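Local structure of hypothetical UPF0204 protein AF0625 (Archaeoglobus fulgidus, 1YQE) at residues G95-A100 with K105-A110; F230-V235 with N259-V264; F214-A219 with K236-E241. The protein probably hydrolyses D-aminoacyl-tRNA to a D-amino acid and free tRNA, a zinc-dependent reaction that counters the toxicity of such D-aminoacyl-tRNAs. All coordinates share one frame; numbering follows the deposited sequence.

Interaction 1. Residues G95-A100 with K105-A110; sequences GNVGTA and KPYSLA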
ATOM      1  N   GLY A  95      -0.954   1.516  -9.120  1.00 13.42           N
ATOM      2  CA  GLY A  95      -2.035   1.524 -10.088  1.00 13.25           C
ATOM      3  C   GLY A  95      -2.101   2.874 -10.778  1.00 14.79           C
ATOM      4  O   GLY A  95      -1.664   3.879 -10.216  1.00 13.76           O
ATOM      5  N   ASN A  96      -2.638   2.900 -11.994  1.00 15.57           N
ATOM      6  CA  ASN A  96      -2.736   4.143 -12.758  1.00 16.67           C
ATOM      7  C   ASN A  96      -4.151   4.464 -13.184  1.00 15.92           C
ATOM      8  O   ASN A  96      -4.960   3.569 -13.416  1.00 16.73           O
ATOM      9  CB  ASN A  96      -1.906   4.066 -14.044  1.00 16.18           C
ATOM     10  CG  ASN A  96      -0.448   3.823 -13.789  1.00 16.19           C
ATOM     11  OD1 ASN A  96       0.205   4.601 -13.101  1.00 18.98           O
ATOM     12  ND2 ASN A  96       0.084   2.741 -14.355  1.00 16.68           N
ATOM     13  N   VAL A  97      -4.449   5.753 -13.288  1.00 17.10           N
ATOM     14  CA  VAL A  97      -5.748   6.159 -13.782  1.00 17.33           C
ATOM     15  C   VAL A  97      -5.490   6.581 -15.235  1.00 21.20           C
ATOM     16  O   VAL A  97      -5.211   5.732 -16.084  1.00 19.98           O
ATOM     17  CB  VAL A  97      -6.360   7.336 -12.987  1.00 17.62           C
ATOM     18  CG1 VAL A  97      -7.744   7.675 -13.551  1.00 16.13           C
ATOM     19  CG2 VAL A  97      -6.493   6.964 -11.512  1.00 16.12           C
ATOM     20  N   GLY A  98      -5.535   7.884 -15.508  1.00 23.80           N
ATOM     21  CA  GLY A  98      -5.334   8.372 -16.863  1.00 27.24           C
ATOM     22  C   GLY A  98      -3.937   8.392 -17.465  1.00 29.79           C
ATOM     23  O   GLY A  98      -3.802   8.479 -18.688  1.00 31.47           O
ATOM     24  N   THR A  99      -2.895   8.325 -16.643  1.00 29.26           N
ATOM     25  CA  THR A  99      -1.533   8.345 -17.170  1.00 31.56           C
ATOM     26  C   THR A  99      -0.633   7.321 -16.491  1.00 31.07           C
ATOM     27  O   THR A  99      -0.772   7.056 -15.298  1.00 32.63           O
ATOM     28  CB  THR A  99      -0.871   9.743 -17.002  1.00 33.86           C
ATOM     29  OG1 THR A  99      -0.559   9.970 -15.621  1.00 36.14           O
ATOM     30  CG2 THR A  99      -1.805  10.841 -17.488  1.00 35.77           C
ATOM     31  N   ALA A 100       0.293   6.752 -17.258  1.00 28.79           N
ATOM     32  CA  ALA A 100       1.234   5.769 -16.729  1.00 28.63           C
ATOM     33  C   ALA A 100       2.665   6.227 -17.003  1.00 27.09           C
ATOM     34  O   ALA A 100       3.409   5.576 -17.734  1.00 27.34           O
ATOM     35  CB  ALA A 100       0.983   4.407 -17.364  1.00 29.18           C
ATOM     36  N   LYS A 105       0.468   0.083 -16.713  1.00 21.60           N
ATOM     37  CA  LYS A 105      -0.384   0.422 -17.849  1.00 22.72           C
ATOM     38  C   LYS A 105      -1.495   1.384 -17.440  1.00 21.72           C
ATOM     39  O   LYS A 105      -1.904   1.425 -16.276  1.00 18.80           O
ATOM     40  CB  LYS A 105      -1.010  -0.855 -18.416  1.00 23.63           C
ATOM     41  CG  LYS A 105       0.002  -1.912 -18.822  1.00 28.60           C
ATOM     42  CD  LYS A 105      -0.693  -3.186 -19.275  1.00 33.40           C
ATOM     43  CE  LYS A 105       0.281  -4.149 -19.937  1.00 36.55           C
ATOM     44  NZ  LYS A 105       1.431  -4.509 -19.053  1.00 41.67           N
ATOM     45  N   PRO A 106      -2.011   2.167 -18.400  1.00 21.66           N
ATOM     46  CA  PRO A 106      -3.084   3.117 -18.088  1.00 21.00           C
ATOM     47  C   PRO A 106      -4.323   2.389 -17.573  1.00 20.19           C
ATOM     48  O   PRO A 106      -4.550   1.226 -17.910  1.00 20.36           O
ATOM     49  CB  PRO A 106      -3.351   3.796 -19.431  1.00 20.02           C
ATOM     50  CG  PRO A 106      -2.039   3.683 -20.145  1.00 23.25           C
ATOM     51  CD  PRO A 106      -1.601   2.282 -19.810  1.00 22.92           C
ATOM     52  N   TYR A 107      -5.109   3.075 -16.748  1.00 17.64           N
ATOM     53  CA  TYR A 107      -6.347   2.521 -16.214  1.00 18.62           C
ATOM     54  C   TYR A 107      -6.246   1.077 -15.749  1.00 19.37           C
ATOM     55  O   TYR A 107      -7.154   0.279 -15.979  1.00 19.59           O
ATOM     56  CB  TYR A 107      -7.453   2.645 -17.265  1.00 17.36           C
ATOM     57  CG  TYR A 107      -7.731   4.079 -17.652  1.00 17.20           C
ATOM     58  CD1 TYR A 107      -8.433   4.928 -16.794  1.00 17.38           C
ATOM     59  CD2 TYR A 107      -7.247   4.604 -18.850  1.00 17.08           C
ATOM     60  CE1 TYR A 107      -8.644   6.267 -17.117  1.00 16.63           C
ATOM     61  CE2 TYR A 107      -7.452   5.943 -19.180  1.00 16.47           C
ATOM     62  CZ  TYR A 107      -8.150   6.765 -18.311  1.00 18.07           C
ATOM     63  OH  TYR A 107      -8.357   8.090 -18.630  1.00 18.88           O
ATOM     64  N   SER A 108      -5.139   0.747 -15.093  1.00 20.44           N
ATOM     65  CA  SER A 108      -4.918  -0.599 -14.576  1.00 20.30           C
ATOM     66  C   SER A 108      -4.533  -0.461 -13.102  1.00 18.13           C
ATOM     67  O   SER A 108      -3.734   0.399 -12.739  1.00 16.99           O
ATOM     68  CB  SER A 108      -3.803  -1.288 -15.361  1.00 21.64           C
ATOM     69  OG  SER A 108      -3.702  -2.655 -15.004  1.00 25.20           O
ATOM     70  N   LEU A 109      -5.108  -1.310 -12.261  1.00 16.65           N
ATOM     71  CA  LEU A 109      -4.857  -1.255 -10.827  1.00 15.02           C
ATOM     72  C   LEU A 109      -4.307  -2.562 -10.270  1.00 16.28           C
ATOM     73  O   LEU A 109      -4.699  -3.641 -10.705  1.00 15.88           O
ATOM     74  CB  LEU A 109      -6.160  -0.919 -10.096  1.00 15.58           C
ATOM     75  CG  LEU A 109      -6.890   0.383 -10.450  1.00 15.65           C
ATOM     76  CD1 LEU A 109      -8.278   0.390  -9.811  1.00 15.71           C
ATOM     77  CD2 LEU A 109      -6.062   1.571  -9.974  1.00 13.56           C
ATOM     78  N   ALA A 110      -3.401  -2.461  -9.304  1.00 14.99           N
ATOM     79  CA  ALA A 110      -2.847  -3.651  -8.674  1.00 14.41           C
ATOM     80  C   ALA A 110      -3.814  -4.081  -7.576  1.00 13.15           C
ATOM     81  O   ALA A 110      -4.559  -3.264  -7.034  1.00 13.01           O
ATOM     82  CB  ALA A 110      -1.475  -3.345  -8.080  1.00 15.45           C
TER
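The carbonyl oxygen of Val97 sits over the centre of the Tyr107 ring, 3.3 Å above its plane, and Gly98 N lies over the same face. Val97 CG1 comes in obliquely on the CE1 flank of the ring (Val97 CG1 to Tyr107 CE1 3.9 Å), while Gly98 CA lies 3.5 Å from Tyr107 OH. The second flat group is the Asn96 amide. Its ND2 reaches Lys105 O at 3.1 Å, the acceptor lying close to the amide plane but the donor standing well above the carbonyl plane. ND2 has a second acceptor in Gly103 O, within the loop that joins the segments. The two segments form a hairpin-like excursion between strand 88-92 and helix 114-125, with a single beta bridge pairing Gly95 and Leu109. Tyr107 has left-handed backbone angles, and its CG stands beside its own N (chi1 -61°), which folds the ring back over the carbonyl that this N binds. Thus Val97 O receives Tyr107 N at 2.7 Å in the carbonyl plane while also lying under the aromatic face. Replacing Tyr107 by an alanine would probably strip the aromatic cover from Val97 O and Gly98 CA and cost the weak hydrogen bond between OH and His225 ND1. Side chains of Val97 and Leu109 pack onto Phe230 of helix 228-238. Beside the bridge, Asn96 N donates to Ser108 O at 2.8 Å.

Interaction 2. Residues F230-V235 with N259-V264; sequences FLVKAV and NEAAEV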
ATOM      1  N   PHE A 230     -14.583   2.406 -13.867  1.00 18.87           N
ATOM      2  CA  PHE A 230     -13.251   2.273 -13.304  1.00 17.32           C
ATOM      3  C   PHE A 230     -13.378   2.176 -11.783  1.00 15.65           C
ATOM      4  O   PHE A 230     -12.694   1.376 -11.148  1.00 16.53           O
ATOM      5  CB  PHE A 230     -12.383   3.479 -13.664  1.00 17.95           C
ATOM      6  CG  PHE A 230     -10.935   3.309 -13.294  1.00 19.34           C
ATOM      7  CD1 PHE A 230     -10.128   2.420 -13.992  1.00 20.58           C
ATOM      8  CD2 PHE A 230     -10.385   4.025 -12.234  1.00 20.72           C
ATOM      9  CE1 PHE A 230      -8.791   2.244 -13.645  1.00 21.15           C
ATOM     10  CE2 PHE A 230      -9.049   3.857 -11.876  1.00 20.16           C
ATOM     11  CZ  PHE A 230      -8.252   2.967 -12.581  1.00 21.69           C
ATOM     12  N   LEU A 231     -14.249   2.996 -11.201  1.00 15.74           N
ATOM     13  CA  LEU A 231     -14.446   2.960  -9.754  1.00 17.08           C
ATOM     14  C   LEU A 231     -15.008   1.612  -9.311  1.00 17.43           C
ATOM     15  O   LEU A 231     -14.661   1.116  -8.241  1.00 16.89           O
ATOM     16  CB  LEU A 231     -15.372   4.092  -9.300  1.00 17.51           C
ATOM     17  CG  LEU A 231     -14.740   5.488  -9.296  1.00 18.47           C
ATOM     18  CD1 LEU A 231     -15.755   6.506  -8.774  1.00 20.24           C
ATOM     19  CD2 LEU A 231     -13.492   5.487  -8.416  1.00 16.65           C
ATOM     20  N   VAL A 232     -15.875   1.020 -10.127  1.00 17.41           N
ATOM     21  CA  VAL A 232     -16.439  -0.287  -9.792  1.00 18.49           C
ATOM     22  C   VAL A 232     -15.322  -1.326  -9.775  1.00 18.98           C
ATOM     23  O   VAL A 232     -15.291  -2.208  -8.911  1.00 18.08           O
ATOM     24  CB  VAL A 232     -17.521  -0.717 -10.809  1.00 19.79           C
ATOM     25  CG1 VAL A 232     -17.828  -2.201 -10.652  1.00 19.71           C
ATOM     26  CG2 VAL A 232     -18.782   0.104 -10.590  1.00 18.99           C
ATOM     27  N   LYS A 233     -14.400  -1.217 -10.731  1.00 16.78           N
ATOM     28  CA  LYS A 233     -13.267  -2.130 -10.807  1.00 18.24           C
ATOM     29  C   LYS A 233     -12.398  -2.002  -9.556  1.00 17.35           C
ATOM     30  O   LYS A 233     -11.909  -2.996  -9.022  1.00 15.66           O
ATOM     31  CB  LYS A 233     -12.399  -1.829 -12.034  1.00 20.39           C
ATOM     32  CG  LYS A 233     -11.067  -2.577 -12.006  1.00 22.28           C
ATOM     33  CD  LYS A 233      -9.990  -1.923 -12.877  1.00 27.16           C
ATOM     34  CE  LYS A 233     -10.256  -2.103 -14.360  1.00 30.05           C
ATOM     35  NZ  LYS A 233      -9.091  -1.655 -15.180  1.00 30.97           N
ATOM     36  N   ALA A 234     -12.193  -0.768  -9.105  1.00 15.17           N
ATOM     37  CA  ALA A 234     -11.384  -0.516  -7.917  1.00 16.27           C
ATOM     38  C   ALA A 234     -12.045  -1.119  -6.675  1.00 15.56           C
ATOM     39  O   ALA A 234     -11.387  -1.769  -5.862  1.00 13.90           O
ATOM     40  CB  ALA A 234     -11.193   0.987  -7.726  1.00 12.97           C
ATOM     41  N   VAL A 235     -13.343  -0.889  -6.534  1.00 16.01           N
ATOM     42  CA  VAL A 235     -14.092  -1.409  -5.394  1.00 18.23           C
ATOM     43  C   VAL A 235     -14.050  -2.936  -5.340  1.00 18.11           C
ATOM     44  O   VAL A 235     -13.738  -3.516  -4.301  1.00 18.31           O
ATOM     45  CB  VAL A 235     -15.563  -0.923  -5.440  1.00 17.01           C
ATOM     46  CG1 VAL A 235     -16.455  -1.802  -4.571  1.00 16.02           C
ATOM     47  CG2 VAL A 235     -15.636   0.518  -4.959  1.00 16.18           C
ATOM     48  N   ASN A 259     -21.510   7.941  -6.967  1.00 23.78           N
ATOM     49  CA  ASN A 259     -22.833   7.392  -6.679  1.00 25.87           C
ATOM     50  C   ASN A 259     -23.211   6.326  -7.701  1.00 25.68           C
ATOM     51  O   ASN A 259     -23.836   5.324  -7.359  1.00 26.08           O
ATOM     52  CB  ASN A 259     -23.880   8.510  -6.664  1.00 26.74           C
ATOM     53  CG  ASN A 259     -23.824   9.340  -5.394  1.00 29.41           C
ATOM     54  OD1 ASN A 259     -24.504  10.357  -5.275  1.00 32.35           O
ATOM     55  ND2 ASN A 259     -23.020   8.900  -4.434  1.00 27.05           N
ATOM     56  N   GLU A 260     -22.822   6.544  -8.953  1.00 25.71           N
ATOM     57  CA  GLU A 260     -23.098   5.577 -10.008  1.00 26.19           C
ATOM     58  C   GLU A 260     -22.398   4.267  -9.651  1.00 24.44           C
ATOM     59  O   GLU A 260     -23.011   3.198  -9.656  1.00 22.68           O
ATOM     60  CB  GLU A 260     -22.570   6.080 -11.359  1.00 27.01           C
ATOM     61  CG  GLU A 260     -23.308   7.280 -11.935  1.00 31.82           C
ATOM     62  CD  GLU A 260     -22.765   7.714 -13.293  1.00 33.92           C
ATOM     63  OE1 GLU A 260     -21.615   8.191 -13.365  1.00 33.74           O
ATOM     64  OE2 GLU A 260     -23.492   7.575 -14.297  1.00 39.96           O
ATOM     65  N   ALA A 261     -21.109   4.368  -9.333  1.00 23.47           N
ATOM     66  CA  ALA A 261     -20.291   3.212  -8.977  1.00 20.73           C
ATOM     67  C   ALA A 261     -20.823   2.503  -7.737  1.00 19.91           C
ATOM     68  O   ALA A 261     -20.867   1.271  -7.682  1.00 20.06           O
ATOM     69  CB  ALA A 261     -18.839   3.650  -8.752  1.00 20.01           C
ATOM     70  N   ALA A 262     -21.224   3.280  -6.738  1.00 21.46           N
ATOM     71  CA  ALA A 262     -21.755   2.706  -5.508  1.00 21.05           C
ATOM     72  C   ALA A 262     -22.984   1.853  -5.810  1.00 22.73           C
ATOM     73  O   ALA A 262     -23.112   0.740  -5.298  1.00 22.93           O
ATOM     74  CB  ALA A 262     -22.107   3.814  -4.519  1.00 21.45           C
ATOM     75  N   GLU A 263     -23.879   2.371  -6.649  1.00 23.11           N
ATOM     76  CA  GLU A 263     -25.097   1.650  -7.009  1.00 25.00           C
ATOM     77  C   GLU A 263     -24.799   0.359  -7.766  1.00 24.76           C
ATOM     78  O   GLU A 263     -25.332  -0.701  -7.434  1.00 23.78           O
ATOM     79  CB  GLU A 263     -26.019   2.535  -7.861  1.00 28.20           C
ATOM     80  CG  GLU A 263     -26.455   3.834  -7.190  1.00 33.78           C
ATOM     81  CD  GLU A 263     -27.477   4.618  -8.014  1.00 39.09           C
ATOM     82  OE1 GLU A 263     -27.200   4.918  -9.198  1.00 39.19           O
ATOM     83  OE2 GLU A 263     -28.559   4.938  -7.472  1.00 41.03           O
ATOM     84  N   VAL A 264     -23.944   0.449  -8.782  1.00 21.09           N
ATOM     85  CA  VAL A 264     -23.604  -0.716  -9.588  1.00 22.29           C
ATOM     86  C   VAL A 264     -22.892  -1.812  -8.806  1.00 21.14           C
ATOM     87  O   VAL A 264     -23.134  -2.997  -9.034  1.00 22.61           O
ATOM     88  CB  VAL A 264     -22.731  -0.317 -10.797  1.00 20.77           C
ATOM     89  CG1 VAL A 264     -22.311  -1.558 -11.574  1.00 21.02           C
ATOM     90  CG2 VAL A 264     -23.508   0.638 -11.700  1.00 21.69           C
TER
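Leu231 and Ala261 meet through their beta carbons, Leu231 CB lying 3.5 Å from Ala261 CB, and this is where the two helices press most closely together. Both residues are buried, and both side chains leave the backbone facing the partner helix. Alongside, Val232 leans on the same alanine with one branch: CG2 is 4.0 Å from Ala261 CB and 3.8 Å from Ala261 O. The valine's torsion places CG1 opposite its own N (chi1 165°) and brings CG2 against the alanine and its carbonyl. With a methyl as the whole side chain at Ala261, the backbones come near, the CA atoms of Val232 and Ala261 being 5.3 Å apart. The segment axes approach to 8.7 Å and cross at -51°, so the contact is short and diverges quickly. On the solvent side it thins out: Val264 is exposed, and its CB lies 4.0 Å from Val232 CG2, the same methyl that serves Ala261. The side-chain contacts are all apolar. Beyond the two segments, Leu231 also touches Ile257 and Val258 of the partner helix and Phe218 of strand 212-218, while Ala262 rests on Val269 of strand 268-271. Two neighbouring helices that pack together while resting on strands of one parallel four-stranded sheet are typical of an alpha/beta domain built from beta-alpha-beta crossovers.

Interaction 3. Residues F214-A219 with K236-E241; sequences FGHNFA and KLSEAE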
ATOM      1  N   PHE A 214      -8.230   1.129   3.656  1.00 13.52           N
ATOM      2  CA  PHE A 214      -8.460   1.435   2.251  1.00 14.17           C
ATOM      3  C   PHE A 214      -7.762   0.447   1.341  1.00 13.07           C
ATOM      4  O   PHE A 214      -6.793  -0.202   1.730  1.00 11.89           O
ATOM      5  CB  PHE A 214      -7.926   2.833   1.920  1.00 12.84           C
ATOM      6  CG  PHE A 214      -8.689   3.950   2.569  1.00 14.37           C
ATOM      7  CD1 PHE A 214      -9.795   4.508   1.939  1.00 13.01           C
ATOM      8  CD2 PHE A 214      -8.326   4.418   3.826  1.00 14.29           C
ATOM      9  CE1 PHE A 214     -10.535   5.518   2.550  1.00 15.53           C
ATOM     10  CE2 PHE A 214      -9.055   5.426   4.451  1.00 14.70           C
ATOM     11  CZ  PHE A 214     -10.164   5.979   3.813  1.00 14.24           C
ATOM     12  N   GLY A 215      -8.294   0.330   0.130  1.00 12.92           N
ATOM     13  CA  GLY A 215      -7.684  -0.507  -0.878  1.00 15.17           C
ATOM     14  C   GLY A 215      -7.019   0.534  -1.764  1.00 16.54           C
ATOM     15  O   GLY A 215      -5.831   0.819  -1.627  1.00 19.08           O
ATOM     16  N   HIS A 216      -7.801   1.131  -2.655  1.00 15.90           N
ATOM     17  CA  HIS A 216      -7.281   2.163  -3.541  1.00 14.84           C
ATOM     18  C   HIS A 216      -7.805   3.521  -3.097  1.00 14.18           C
ATOM     19  O   HIS A 216      -8.798   3.607  -2.370  1.00 11.57           O
ATOM     20  CB  HIS A 216      -7.683   1.867  -4.988  1.00 15.40           C
ATOM     21  CG  HIS A 216      -6.806   0.849  -5.646  1.00 14.65           C
ATOM     22  ND1 HIS A 216      -5.498   1.111  -5.991  1.00 14.23           N
ATOM     23  CD2 HIS A 216      -7.026  -0.450  -5.962  1.00 16.52           C
ATOM     24  CE1 HIS A 216      -4.949   0.021  -6.490  1.00 14.58           C
ATOM     25  NE2 HIS A 216      -5.853  -0.943  -6.481  1.00 12.84           N
ATOM     26  N   ASN A 217      -7.109   4.569  -3.517  1.00 12.92           N
ATOM     27  CA  ASN A 217      -7.465   5.946  -3.186  1.00 14.79           C
ATOM     28  C   ASN A 217      -7.133   6.784  -4.408  1.00 13.43           C
ATOM     29  O   ASN A 217      -6.056   6.645  -4.977  1.00 14.12           O
ATOM     30  CB  ASN A 217      -6.643   6.452  -1.998  1.00 15.45           C
ATOM     31  CG  ASN A 217      -7.321   6.204  -0.667  1.00 16.47           C
ATOM     32  OD1 ASN A 217      -8.462   6.610  -0.461  1.00 18.67           O
ATOM     33  ND2 ASN A 217      -6.613   5.553   0.255  1.00 18.48           N
ATOM     34  N   PHE A 218      -8.056   7.652  -4.809  1.00 14.03           N
ATOM     35  CA  PHE A 218      -7.826   8.480  -5.982  1.00 13.87           C
ATOM     36  C   PHE A 218      -7.833   9.975  -5.667  1.00 13.79           C
ATOM     37  O   PHE A 218      -8.819  10.524  -5.167  1.00 16.04           O
ATOM     38  CB  PHE A 218      -8.864   8.131  -7.044  1.00 11.68           C
ATOM     39  CG  PHE A 218      -8.852   6.677  -7.421  1.00 10.50           C
ATOM     40  CD1 PHE A 218      -7.744   6.124  -8.055  1.00 11.78           C
ATOM     41  CD2 PHE A 218      -9.916   5.851  -7.090  1.00 10.34           C
ATOM     42  CE1 PHE A 218      -7.695   4.761  -8.348  1.00 13.19           C
ATOM     43  CE2 PHE A 218      -9.879   4.484  -7.383  1.00  9.32           C
ATOM     44  CZ  PHE A 218      -8.769   3.943  -8.008  1.00 11.84           C
ATOM     45  N   ALA A 219      -6.712  10.621  -5.964  1.00 15.43           N
ATOM     46  CA  ALA A 219      -6.539  12.046  -5.711  1.00 15.52           C
ATOM     47  C   ALA A 219      -7.404  12.912  -6.609  1.00 16.70           C
ATOM     48  O   ALA A 219      -7.871  12.476  -7.664  1.00 16.29           O
ATOM     49  CB  ALA A 219      -5.078  12.428  -5.902  1.00 14.89           C
ATOM     50  N   LYS A 236     -14.352  -3.584  -6.460  1.00 18.23           N
ATOM     51  CA  LYS A 236     -14.347  -5.041  -6.500  1.00 19.65           C
ATOM     52  C   LYS A 236     -12.954  -5.601  -6.261  1.00 19.01           C
ATOM     53  O   LYS A 236     -12.787  -6.610  -5.572  1.00 21.53           O
ATOM     54  CB  LYS A 236     -14.897  -5.540  -7.840  1.00 19.66           C
ATOM     55  CG  LYS A 236     -16.359  -5.212  -8.056  1.00 21.10           C
ATOM     56  CD  LYS A 236     -16.843  -5.654  -9.435  1.00 25.15           C
ATOM     57  CE  LYS A 236     -16.847  -7.168  -9.579  1.00 23.39           C
ATOM     58  NZ  LYS A 236     -17.378  -7.584 -10.907  1.00 23.01           N
ATOM     59  N   LEU A 237     -11.948  -4.941  -6.822  1.00 19.18           N
ATOM     60  CA  LEU A 237     -10.564  -5.370  -6.661  1.00 19.35           C
ATOM     61  C   LEU A 237     -10.138  -5.236  -5.196  1.00 18.20           C
ATOM     62  O   LEU A 237      -9.441  -6.094  -4.655  1.00 18.08           O
ATOM     63  CB  LEU A 237      -9.654  -4.516  -7.552  1.00 19.42           C
ATOM     64  CG  LEU A 237      -8.237  -5.024  -7.818  1.00 20.68           C
ATOM     65  CD1 LEU A 237      -8.305  -6.374  -8.519  1.00 19.19           C
ATOM     66  CD2 LEU A 237      -7.485  -4.013  -8.679  1.00 18.15           C
ATOM     67  N   SER A 238     -10.570  -4.155  -4.558  1.00 18.30           N
ATOM     68  CA  SER A 238     -10.240  -3.893  -3.161  1.00 17.11           C
ATOM     69  C   SER A 238     -11.084  -4.717  -2.195  1.00 16.77           C
ATOM     70  O   SER A 238     -10.765  -4.800  -1.013  1.00 18.43           O
ATOM     71  CB  SER A 238     -10.447  -2.408  -2.843  1.00 18.65           C
ATOM     72  OG  SER A 238      -9.648  -1.581  -3.674  1.00 17.30           O
ATOM     73  N   GLU A 239     -12.151  -5.324  -2.704  1.00 19.01           N
ATOM     74  CA  GLU A 239     -13.078  -6.107  -1.884  1.00 19.30           C
ATOM     75  C   GLU A 239     -13.715  -5.149  -0.876  1.00 19.48           C
ATOM     76  O   GLU A 239     -14.036  -5.513   0.257  1.00 16.27           O
ATOM     77  CB  GLU A 239     -12.344  -7.269  -1.186  1.00 19.51           C
ATOM     78  CG  GLU A 239     -11.723  -8.243  -2.198  1.00 23.45           C
ATOM     79  CD  GLU A 239     -11.146  -9.514  -1.585  1.00 25.79           C
ATOM     80  OE1 GLU A 239     -10.337 -10.174  -2.273  1.00 25.63           O
ATOM     81  OE2 GLU A 239     -11.501  -9.866  -0.438  1.00 24.47           O
ATOM     82  N   ALA A 240     -13.912  -3.914  -1.327  1.00 17.90           N
ATOM     83  CA  ALA A 240     -14.496  -2.861  -0.511  1.00 18.23           C
ATOM     84  C   ALA A 240     -16.010  -2.934  -0.427  1.00 18.48           C
ATOM     85  O   ALA A 240     -16.680  -3.360  -1.371  1.00 19.07           O
ATOM     86  CB  ALA A 240     -14.092  -1.502  -1.059  1.00 14.12           C
ATOM     87  N   GLU A 241     -16.542  -2.513   0.713  1.00 17.41           N
ATOM     88  CA  GLU A 241     -17.985  -2.481   0.912  1.00 20.43           C
ATOM     89  C   GLU A 241     -18.418  -1.023   0.994  1.00 17.48           C
ATOM     90  O   GLU A 241     -19.591  -0.729   1.212  1.00 18.95           O
ATOM     91  CB  GLU A 241     -18.376  -3.199   2.209  1.00 22.93           C
ATOM     92  CG  GLU A 241     -18.258  -4.716   2.157  1.00 29.70           C
ATOM     93  CD  GLU A 241     -19.046  -5.328   1.005  1.00 35.11           C
ATOM     94  OE1 GLU A 241     -20.182  -4.876   0.739  1.00 36.34           O
ATOM     95  OE2 GLU A 241     -18.530  -6.274   0.368  1.00 40.43           O
TER
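Gly215 presents its bare CA to the hydroxyl of Ser238, at a point where the strand turns a corner. Gly215 CA lies 3.6 Å from Ser238 OG and 3.9 Å from Ser238 CB, and a beta carbon on this glycine would run into the hydroxyl and clash with it. The serine is turned so that OG stands beside its own N (chi1 -59°), and OG is hydrogen-bonded back to Ala234 O one helical turn earlier. Ser238 OG comes 3.4 Å from His216 N and 3.7 Å from His216 CD2. The imidazole meets the helix obliquely, and Leu237 CD2 lies 4.1 Å from His216 NE2. Both ring nitrogens have partners outside the helix: ND1 bonds to Thr141 OG1 and NE2 to Ala110 O, and together they fix the rotation of the ring. Just past the serine the helix ends in a Schellman motif. Glu239 takes positive phi (63°) as its C-prime residue, Ala240 N bonds to Val235 O, and Glu239 N makes a weak bond to Lys236 O at 3.2 Å. The contact thus sets the C-terminal end of helix 228-238 against edge strand 212-218, with Ser238 and Ala240 resting on Val192 of strand 189-194 and Phe214 packing onto helix 201-209.

How the interactions relate
Along the chain, interaction 1 comes first and is local, closing a short loop between strand 88-92 and helix 114-125 before either of the others opens. Interactions 3 and 2 then interleave: segment 214-219 opens interaction 3, 230-235 opens interaction 2, 236-241 closes the former and 259-264 the latter. Both draw on helix 228-238, which interaction 3 holds to the strand preceding it and interaction 2 to the next helix, 252-265. The loop of interaction 1 packs on that shared helix as well, Asn96 O touching Phe230 CZ. Interactions 2 and 3 tie the parallel-sheet domain together internally, and the loop of interaction 1, which extends from the eight-stranded mixed sheet, lies against it.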